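Local coordinates for protein Atg5 (Kluyveromyces marxianus, PDB 3VQI) that takes part in autophagic vesicle formation and cytoplasm-to-vacuole transport, and is the ubiquitin-fold partner of Atg12 in the autophagy-essential Atg12-Atg5 conjugate, at residues L48-P53 and S175-N180; W74-N79 and V83-P88. One frame throughout, in Å; residues are numbered along the deposited sequence.

Contact 1: L48-P53 and S175-N180; sequences LGFYLP and SILSRN
F50 reaches out from helix 48-59 and lays its ring against L177 and I176 at the end of helix 166-178. L177 comes over one face of the ring. Its CD2 methyl stands 4.2 Å from the ring centroid, 23° off the normal, a CH-pi contact shifted toward the rim. The nearest ring atom is F50 CZ, 3.9 Å from L177 CD2. I176 comes to the ring edge instead, with its CG2 methyl 4.1 Å from F50 CE2. That methyl stands anti to the backbone N of I176, which sets it on the side of F50. F50 itself has CG anti to its carbonyl carbon (chi1 -69°), which carries the ring out toward the second helix. No hydrogen bond crosses the contact. It joins two parts of Atg5: the ubiquitin-fold UblA domain gives F50, and the alpha-helical bundle region gives the two aliphatic residues. The bundle adds more to the same site, since F50 also meets the ring of H136 and the side chain of I139. With only a methyl group at F50, as in alanine, L177 CD2 would lose the ring it packs on and I176 CG2 its edge contact, which is likely to leave a gap between the two helices. R179 is the first residue past helix 166-178 and has positive phi. Its guanidinium turns back and grips I176 O side-on, with R179 NE at 3.2 Å and NH2 at 3.0 Å from that oxygen. The NH2 bond uses a lone pair in the carbonyl plane, whereas NE sits above that plane. R179 also makes a cation-pi contact with W12.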
ATOM      1  N   LEU A  48       3.253  -3.511   4.401  1.00 45.85           N
ATOM      2  CA  LEU A  48       4.471  -4.296   4.612  1.00 43.80           C
ATOM      3  C   LEU A  48       4.727  -4.451   6.084  1.00 43.33           C
ATOM      4  O   LEU A  48       5.158  -5.510   6.554  1.00 43.94           O
ATOM      5  CB  LEU A  48       5.682  -3.614   3.972  1.00 45.17           C
ATOM      6  CG  LEU A  48       5.938  -4.007   2.521  1.00 44.06           C
ATOM      7  CD1 LEU A  48       7.113  -3.220   1.952  1.00 43.28           C
ATOM      8  CD2 LEU A  48       6.214  -5.498   2.481  1.00 40.60           C
ATOM      9  N   GLY A  49       4.444  -3.383   6.820  1.00 42.49           N
ATOM     10  CA  GLY A  49       4.648  -3.403   8.253  1.00 41.56           C
ATOM     11  C   GLY A  49       3.885  -4.499   8.965  1.00 43.86           C
ATOM     12  O   GLY A  49       4.299  -4.914  10.049  1.00 46.34           O
ATOM     13  N   PHE A  50       2.774  -4.972   8.397  1.00 42.41           N
ATOM     14  CA  PHE A  50       2.016  -6.030   9.064  1.00 43.00           C
ATOM     15  C   PHE A  50       2.851  -7.299   9.068  1.00 44.68           C
ATOM     16  O   PHE A  50       2.687  -8.159   9.935  1.00 45.26           O
ATOM     17  CB  PHE A  50       0.694  -6.360   8.347  1.00 42.41           C
ATOM     18  CG  PHE A  50      -0.361  -5.285   8.413  1.00 39.65           C
ATOM     19  CD1 PHE A  50      -0.366  -4.334   9.419  1.00 42.28           C
ATOM     20  CD2 PHE A  50      -1.392  -5.271   7.479  1.00 41.99           C
ATOM     21  CE1 PHE A  50      -1.399  -3.380   9.503  1.00 45.04           C
ATOM     22  CE2 PHE A  50      -2.435  -4.329   7.546  1.00 42.76           C
ATOM     23  CZ  PHE A  50      -2.437  -3.381   8.558  1.00 43.91           C
ATOM     24  N   TYR A  51       3.746  -7.423   8.091  1.00 46.01           N
ATOM     25  CA  TYR A  51       4.561  -8.631   7.971  1.00 47.45           C
ATOM     26  C   TYR A  51       5.925  -8.583   8.656  1.00 49.23           C
ATOM     27  O   TYR A  51       6.565  -9.622   8.827  1.00 49.40           O
ATOM     28  CB  TYR A  51       4.741  -8.978   6.492  1.00 45.85           C
ATOM     29  CG  TYR A  51       3.441  -9.202   5.771  1.00 45.21           C
ATOM     30  CD1 TYR A  51       2.788 -10.430   5.835  1.00 45.29           C
ATOM     31  CD2 TYR A  51       2.824  -8.167   5.071  1.00 46.58           C
ATOM     32  CE1 TYR A  51       1.545 -10.624   5.223  1.00 43.78           C
ATOM     33  CE2 TYR A  51       1.578  -8.345   4.451  1.00 45.01           C
ATOM     34  CZ  TYR A  51       0.944  -9.580   4.533  1.00 45.94           C
ATOM     35  OH  TYR A  51      -0.279  -9.769   3.917  1.00 45.97           O
ATOM     36  N   LEU A  52       6.353  -7.387   9.056  1.00 51.10           N
ATOM     37  CA  LEU A  52       7.648  -7.190   9.702  1.00 52.67           C
ATOM     38  C   LEU A  52       8.022  -8.177  10.811  1.00 52.48           C
ATOM     39  O   LEU A  52       8.997  -8.906  10.673  1.00 54.42           O
ATOM     40  CB  LEU A  52       7.761  -5.760  10.240  1.00 53.79           C
ATOM     41  CG  LEU A  52       9.039  -4.997   9.881  1.00 55.60           C
ATOM     42  CD1 LEU A  52       9.249  -3.866  10.875  1.00 55.36           C
ATOM     43  CD2 LEU A  52      10.221  -5.934   9.902  1.00 54.21           C
ATOM     44  N   PRO A  53       7.271  -8.212  11.927  1.00 53.01           N
ATOM     45  CA  PRO A  53       7.624  -9.154  13.000  1.00 53.24           C
ATOM     46  C   PRO A  53       7.659 -10.634  12.634  1.00 53.01           C
ATOM     47  O   PRO A  53       8.444 -11.402  13.185  1.00 53.86           O
ATOM     48  CB  PRO A  53       6.594  -8.851  14.096  1.00 54.36           C
ATOM     49  CG  PRO A  53       5.489  -8.140  13.379  1.00 55.22           C
ATOM     50  CD  PRO A  53       6.213  -7.295  12.378  1.00 53.73           C
ATOM     51  N   SER A 175     -11.539  -4.838  10.015  1.00 47.42           N
ATOM     52  CA  SER A 175     -11.898  -5.479   8.750  1.00 49.28           C
ATOM     53  C   SER A 175     -10.663  -5.751   7.894  1.00 50.91           C
ATOM     54  O   SER A 175     -10.579  -6.770   7.197  1.00 49.30           O
ATOM     55  CB  SER A 175     -12.855  -4.595   7.960  1.00 52.19           C
ATOM     56  OG  SER A 175     -12.154  -3.515   7.362  1.00 55.04           O
ATOM     57  N   ILE A 176      -9.703  -4.833   7.957  1.00 50.75           N
ATOM     58  CA  ILE A 176      -8.480  -4.958   7.189  1.00 51.89           C
ATOM     59  C   ILE A 176      -7.562  -6.047   7.738  1.00 53.11           C
ATOM     60  O   ILE A 176      -6.788  -6.650   6.987  1.00 53.95           O
ATOM     61  CB  ILE A 176      -7.750  -3.598   7.130  1.00 52.79           C
ATOM     62  CG1 ILE A 176      -8.604  -2.628   6.310  1.00 51.62           C
ATOM     63  CG2 ILE A 176      -6.356  -3.758   6.535  1.00 53.26           C
ATOM     64  CD1 ILE A 176      -7.928  -1.361   5.959  1.00 54.94           C
ATOM     65  N   LEU A 177      -7.661  -6.314   9.037  1.00 51.55           N
ATOM     66  CA  LEU A 177      -6.835  -7.341   9.660  1.00 49.93           C
ATOM     67  C   LEU A 177      -7.519  -8.702   9.545  1.00 49.40           C
ATOM     68  O   LEU A 177      -6.861  -9.717   9.341  1.00 48.38           O
ATOM     69  CB  LEU A 177      -6.591  -7.001  11.137  1.00 50.29           C
ATOM     70  CG  LEU A 177      -6.010  -5.612  11.429  1.00 52.78           C
ATOM     71  CD1 LEU A 177      -6.093  -5.297  12.925  1.00 52.06           C
ATOM     72  CD2 LEU A 177      -4.572  -5.549  10.927  1.00 52.91           C
ATOM     73  N   SER A 178      -8.844  -8.717   9.654  1.00 50.39           N
ATOM     74  CA  SER A 178      -9.595  -9.967   9.587  1.00 51.73           C
ATOM     75  C   SER A 178      -9.992 -10.339   8.174  1.00 51.74           C
ATOM     76  O   SER A 178     -10.431 -11.461   7.922  1.00 51.75           O
ATOM     77  CB  SER A 178     -10.860  -9.884  10.440  1.00 51.90           C
ATOM     78  OG  SER A 178     -11.840  -9.072   9.817  1.00 55.17           O
ATOM     79  N   ARG A 179      -9.844  -9.396   7.256  1.00 51.57           N
ATOM     80  CA  ARG A 179     -10.203  -9.649   5.879  1.00 52.49           C
ATOM     81  C   ARG A 179     -11.722  -9.814   5.733  1.00 53.39           C
ATOM     82  O   ARG A 179     -12.202 -10.534   4.863  1.00 53.46           O
ATOM     83  CB  ARG A 179      -9.465 -10.889   5.372  1.00 54.02           C
ATOM     84  CG  ARG A 179      -7.960 -10.700   5.236  1.00 54.43           C
ATOM     85  CD  ARG A 179      -7.649  -9.819   4.045  1.00 57.92           C
ATOM     86  NE  ARG A 179      -7.281  -8.458   4.424  1.00 59.20           N
ATOM     87  CZ  ARG A 179      -7.152  -7.453   3.559  1.00 60.08           C
ATOM     88  NH1 ARG A 179      -7.362  -7.650   2.263  1.00 61.11           N
ATOM     89  NH2 ARG A 179      -6.801  -6.251   3.987  1.00 61.39           N
ATOM     90  N   ASN A 180     -12.477  -9.155   6.610  1.00 53.57           N
ATOM     91  CA  ASN A 180     -13.929  -9.193   6.514  1.00 52.71           C
ATOM     92  C   ASN A 180     -14.321  -8.069   5.580  1.00 52.72           C
ATOM     93  O   ASN A 180     -14.418  -6.895   5.979  1.00 49.82           O
ATOM     94  CB  ASN A 180     -14.613  -8.954   7.851  1.00 54.07           C
ATOM     95  CG  ASN A 180     -16.118  -9.097   7.753  1.00 53.48           C
ATOM     96  OD1 ASN A 180     -16.701  -8.876   6.694  1.00 52.47           O
ATOM     97  ND2 ASN A 180     -16.754  -9.464   8.862  1.00 55.43           N
TER

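Contact 2: W74-N79 and V83-P88; sequences WWFEYN and VPWEYP
W85 brings its indole against W74, W75 and F76 in strand 74-78. Its CB packs on CB of L48, from helix 48-59. From there CG is set between the backbone N and the carbonyl carbon (chi1 50°), and the ring extends toward the strand. W85 CE3 lies 4.0 Å from F76 CD1, at the edge of the phenyl ring; the two side chains cross at about a right angle. W85 CZ3 is 3.9 Å from W75 CA. At the tip, W85 CH2 comes close to W74 O, and W75 CB, 4.2 Å from W85 CH2, sits over one indole face. Back along the ring, W85 CZ2 is 3.4 Å from W74 O, and W85 NE1 bonds to L130 O. Further along, V83 N gives a fairly straight hydrogen bond to F76 O, at 2.8 Å and 163°. V83 CG2 packs on F76 CB and on Y78 CB. Strands 74-78 and 81-82 are neighbours in the UblA sheet, and this bond lies just past strand 81-82, before the turn from P84 to Y87. That one backbone bond probably helps hold V83 beside the strand; apart from the indole edge lying by W74 O, the other contacts are mostly apolar and depend on fit.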
ATOM      1  N   TRP A  74      14.020  -1.485  11.733  1.00 39.71           N
ATOM      2  CA  TRP A  74      13.943  -2.478  10.672  1.00 37.54           C
ATOM      3  C   TRP A  74      13.279  -1.814   9.491  1.00 35.44           C
ATOM      4  O   TRP A  74      12.538  -0.856   9.654  1.00 39.39           O
ATOM      5  CB  TRP A  74      13.107  -3.691  11.061  1.00 36.92           C
ATOM      6  CG  TRP A  74      13.664  -4.519  12.165  1.00 37.99           C
ATOM      7  CD1 TRP A  74      13.417  -4.380  13.514  1.00 38.66           C
ATOM      8  CD2 TRP A  74      14.546  -5.634  12.032  1.00 37.32           C
ATOM      9  NE1 TRP A  74      14.093  -5.347  14.220  1.00 39.55           N
ATOM     10  CE2 TRP A  74      14.794  -6.133  13.337  1.00 39.60           C
ATOM     11  CE3 TRP A  74      15.154  -6.264  10.938  1.00 39.04           C
ATOM     12  CZ2 TRP A  74      15.623  -7.237  13.576  1.00 37.72           C
ATOM     13  CZ3 TRP A  74      15.980  -7.361  11.173  1.00 39.46           C
ATOM     14  CH2 TRP A  74      16.207  -7.838  12.488  1.00 39.68           C
ATOM     15  N   TRP A  75      13.572  -2.298   8.297  1.00 34.42           N
ATOM     16  CA  TRP A  75      12.939  -1.778   7.093  1.00 34.40           C
ATOM     17  C   TRP A  75      13.209  -2.782   5.972  1.00 35.37           C
ATOM     18  O   TRP A  75      13.926  -3.756   6.165  1.00 35.60           O
ATOM     19  CB  TRP A  75      13.459  -0.367   6.768  1.00 33.70           C
ATOM     20  CG  TRP A  75      14.911  -0.278   6.322  1.00 35.75           C
ATOM     21  CD1 TRP A  75      15.385  -0.465   5.062  1.00 35.28           C
ATOM     22  CD2 TRP A  75      16.054   0.002   7.142  1.00 33.97           C
ATOM     23  NE1 TRP A  75      16.742  -0.322   5.036  1.00 35.88           N
ATOM     24  CE2 TRP A  75      17.187  -0.037   6.301  1.00 35.44           C
ATOM     25  CE3 TRP A  75      16.233   0.282   8.505  1.00 32.36           C
ATOM     26  CZ2 TRP A  75      18.493   0.190   6.771  1.00 34.34           C
ATOM     27  CZ3 TRP A  75      17.531   0.513   8.979  1.00 36.15           C
ATOM     28  CH2 TRP A  75      18.646   0.463   8.109  1.00 33.56           C
ATOM     29  N   PHE A  76      12.594  -2.596   4.817  1.00 38.34           N
ATOM     30  CA  PHE A  76      12.826  -3.517   3.718  1.00 40.30           C
ATOM     31  C   PHE A  76      13.543  -2.776   2.605  1.00 42.05           C
ATOM     32  O   PHE A  76      13.408  -1.553   2.450  1.00 39.81           O
ATOM     33  CB  PHE A  76      11.518  -4.086   3.153  1.00 41.28           C
ATOM     34  CG  PHE A  76      10.814  -5.052   4.059  1.00 42.14           C
ATOM     35  CD1 PHE A  76       9.807  -4.616   4.916  1.00 43.05           C
ATOM     36  CD2 PHE A  76      11.119  -6.412   4.017  1.00 43.41           C
ATOM     37  CE1 PHE A  76       9.108  -5.515   5.711  1.00 43.71           C
ATOM     38  CE2 PHE A  76      10.429  -7.325   4.809  1.00 43.59           C
ATOM     39  CZ  PHE A  76       9.418  -6.872   5.656  1.00 46.14           C
ATOM     40  N   GLU A  77      14.319  -3.517   1.832  1.00 42.37           N
ATOM     41  CA  GLU A  77      15.021  -2.899   0.727  1.00 44.55           C
ATOM     42  C   GLU A  77      14.818  -3.718  -0.518  1.00 45.03           C
ATOM     43  O   GLU A  77      14.837  -4.951  -0.485  1.00 47.42           O
ATOM     44  CB  GLU A  77      16.509  -2.769   1.028  1.00 44.60           C
ATOM     45  CG  GLU A  77      16.914  -1.406   1.561  1.00 45.01           C
ATOM     46  CD  GLU A  77      18.386  -1.355   1.959  1.00 45.42           C
ATOM     47  OE1 GLU A  77      19.217  -1.984   1.266  1.00 45.27           O
ATOM     48  OE2 GLU A  77      18.715  -0.674   2.955  1.00 43.98           O
ATOM     49  N   TYR A  78      14.561  -3.026  -1.609  1.00 44.43           N
ATOM     50  CA  TYR A  78      14.398  -3.687  -2.885  1.00 45.59           C
ATOM     51  C   TYR A  78      15.524  -3.093  -3.717  1.00 45.82           C
ATOM     52  O   TYR A  78      15.660  -1.874  -3.793  1.00 44.45           O
ATOM     53  CB  TYR A  78      13.038  -3.369  -3.503  1.00 45.15           C
ATOM     54  CG  TYR A  78      12.888  -3.952  -4.875  1.00 45.87           C
ATOM     55  CD1 TYR A  78      13.011  -3.150  -6.016  1.00 45.40           C
ATOM     56  CD2 TYR A  78      12.690  -5.318  -5.046  1.00 45.92           C
ATOM     57  CE1 TYR A  78      12.944  -3.694  -7.290  1.00 45.19           C
ATOM     58  CE2 TYR A  78      12.624  -5.877  -6.319  1.00 47.57           C
ATOM     59  CZ  TYR A  78      12.754  -5.062  -7.435  1.00 46.32           C
ATOM     60  OH  TYR A  78      12.714  -5.624  -8.685  1.00 46.74           O
ATOM     61  N   ASN A  79      16.349  -3.959  -4.297  1.00 47.51           N
ATOM     62  CA  ASN A  79      17.492  -3.531  -5.099  1.00 47.82           C
ATOM     63  C   ASN A  79      18.312  -2.443  -4.429  1.00 46.78           C
ATOM     64  O   ASN A  79      18.671  -1.460  -5.060  1.00 46.69           O
ATOM     65  CB  ASN A  79      17.035  -3.056  -6.474  1.00 51.50           C
ATOM     66  CG  ASN A  79      16.618  -4.206  -7.358  1.00 57.07           C
ATOM     67  OD1 ASN A  79      16.755  -5.374  -6.970  1.00 57.09           O
ATOM     68  ND2 ASN A  79      16.118  -3.895  -8.555  1.00 58.71           N
ATOM     69  N   VAL A  83      12.255   0.586   0.988  1.00 40.34           N
ATOM     70  CA  VAL A  83      10.890   0.558   0.485  1.00 42.46           C
ATOM     71  C   VAL A  83      10.030   1.494   1.322  1.00 42.95           C
ATOM     72  O   VAL A  83      10.046   1.421   2.544  1.00 43.77           O
ATOM     73  CB  VAL A  83      10.287  -0.849   0.556  1.00 43.43           C
ATOM     74  CG1 VAL A  83       8.819  -0.804   0.128  1.00 44.17           C
ATOM     75  CG2 VAL A  83      11.066  -1.790  -0.352  1.00 41.07           C
ATOM     76  N   PRO A  84       9.282   2.398   0.665  1.00 43.77           N
ATOM     77  CA  PRO A  84       8.392   3.383   1.292  1.00 44.56           C
ATOM     78  C   PRO A  84       7.185   2.618   1.754  1.00 46.83           C
ATOM     79  O   PRO A  84       6.132   2.697   1.110  1.00 47.86           O
ATOM     80  CB  PRO A  84       8.008   4.316   0.138  1.00 44.82           C
ATOM     81  CG  PRO A  84       9.000   4.009  -0.958  1.00 46.60           C
ATOM     82  CD  PRO A  84       9.235   2.527  -0.796  1.00 46.65           C
ATOM     83  N   TRP A  85       7.326   1.883   2.855  1.00 45.78           N
ATOM     84  CA  TRP A  85       6.233   1.059   3.337  1.00 47.36           C
ATOM     85  C   TRP A  85       4.899   1.665   3.810  1.00 46.04           C
ATOM     86  O   TRP A  85       3.997   0.919   4.190  1.00 45.22           O
ATOM     87  CB  TRP A  85       6.750   0.087   4.391  1.00 48.69           C
ATOM     88  CG  TRP A  85       7.549   0.673   5.479  1.00 47.93           C
ATOM     89  CD1 TRP A  85       7.805   1.989   5.712  1.00 49.70           C
ATOM     90  CD2 TRP A  85       8.231  -0.061   6.491  1.00 49.49           C
ATOM     91  NE1 TRP A  85       8.614   2.125   6.818  1.00 49.19           N
ATOM     92  CE2 TRP A  85       8.891   0.879   7.315  1.00 49.22           C
ATOM     93  CE3 TRP A  85       8.348  -1.428   6.786  1.00 48.97           C
ATOM     94  CZ2 TRP A  85       9.659   0.495   8.410  1.00 49.21           C
ATOM     95  CZ3 TRP A  85       9.112  -1.810   7.876  1.00 50.76           C
ATOM     96  CH2 TRP A  85       9.758  -0.850   8.676  1.00 51.03           C
ATOM     97  N   GLU A  86       4.761   2.985   3.773  1.00 44.91           N
ATOM     98  CA  GLU A  86       3.501   3.608   4.155  1.00 47.08           C
ATOM     99  C   GLU A  86       2.483   3.505   3.011  1.00 48.41           C
ATOM    100  O   GLU A  86       1.402   4.091   3.072  1.00 50.48           O
ATOM    101  CB  GLU A  86       3.689   5.090   4.550  1.00 48.10           C
ATOM    102  CG  GLU A  86       4.102   6.028   3.435  1.00 48.86           C
ATOM    103  CD  GLU A  86       5.606   6.059   3.203  1.00 51.56           C
ATOM    104  OE1 GLU A  86       6.069   6.988   2.502  1.00 52.34           O
ATOM    105  OE2 GLU A  86       6.323   5.165   3.713  1.00 50.78           O
ATOM    106  N   TYR A  87       2.838   2.775   1.958  1.00 46.48           N
ATOM    107  CA  TYR A  87       1.930   2.566   0.846  1.00 45.27           C
ATOM    108  C   TYR A  87       1.584   1.090   0.834  1.00 45.75           C
ATOM    109  O   TYR A  87       2.389   0.255   1.239  1.00 46.22           O
ATOM    110  CB  TYR A  87       2.581   2.959  -0.481  1.00 44.25           C
ATOM    111  CG  TYR A  87       2.835   4.437  -0.598  1.00 43.77           C
ATOM    112  CD1 TYR A  87       4.113   4.966  -0.400  1.00 43.95           C
ATOM    113  CD2 TYR A  87       1.784   5.318  -0.850  1.00 44.33           C
ATOM    114  CE1 TYR A  87       4.342   6.345  -0.448  1.00 44.65           C
ATOM    115  CE2 TYR A  87       1.996   6.699  -0.896  1.00 46.64           C
ATOM    116  CZ  TYR A  87       3.276   7.199  -0.693  1.00 47.16           C
ATOM    117  OH  TYR A  87       3.476   8.553  -0.727  1.00 51.10           O
ATOM    118  N   PRO A  88       0.370   0.741   0.394  1.00 46.79           N
ATOM    119  CA  PRO A  88       0.063  -0.693   0.392  1.00 45.81           C
ATOM    120  C   PRO A  88       1.053  -1.522  -0.420  1.00 45.63           C
ATOM    121  O   PRO A  88       1.634  -1.032  -1.393  1.00 45.21           O
ATOM    122  CB  PRO A  88      -1.366  -0.753  -0.161  1.00 46.38           C
ATOM    123  CG  PRO A  88      -1.606   0.640  -0.761  1.00 47.36           C
ATOM    124  CD  PRO A  88      -0.834   1.549   0.126  1.00 45.59           C
TER

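The centres of the two contacts lie about 15 Å apart, and they touch through helix 48-59. F50 serves contact 1, while L48 and L52 of the same helix pack on contact 2. L48 CD1 lies 3.5 Å from V83 CG1, and L52 CD1 lies 3.6 Å from W85 CZ3. Along the chain, helix 48-59 comes first, then strand 74-78 and the 83-88 loop, and last helix 166-178. Contact 2 is thus nested inside the loop closed by contact 1. Contact 2 lies within the UblA domain, with strand 74-78 part of its five-stranded sheet and 83-88 the loop after the edge strand 81-82. Contact 1 joins that domain to the helical bundle region, so one helix links the sheet side to the bundle.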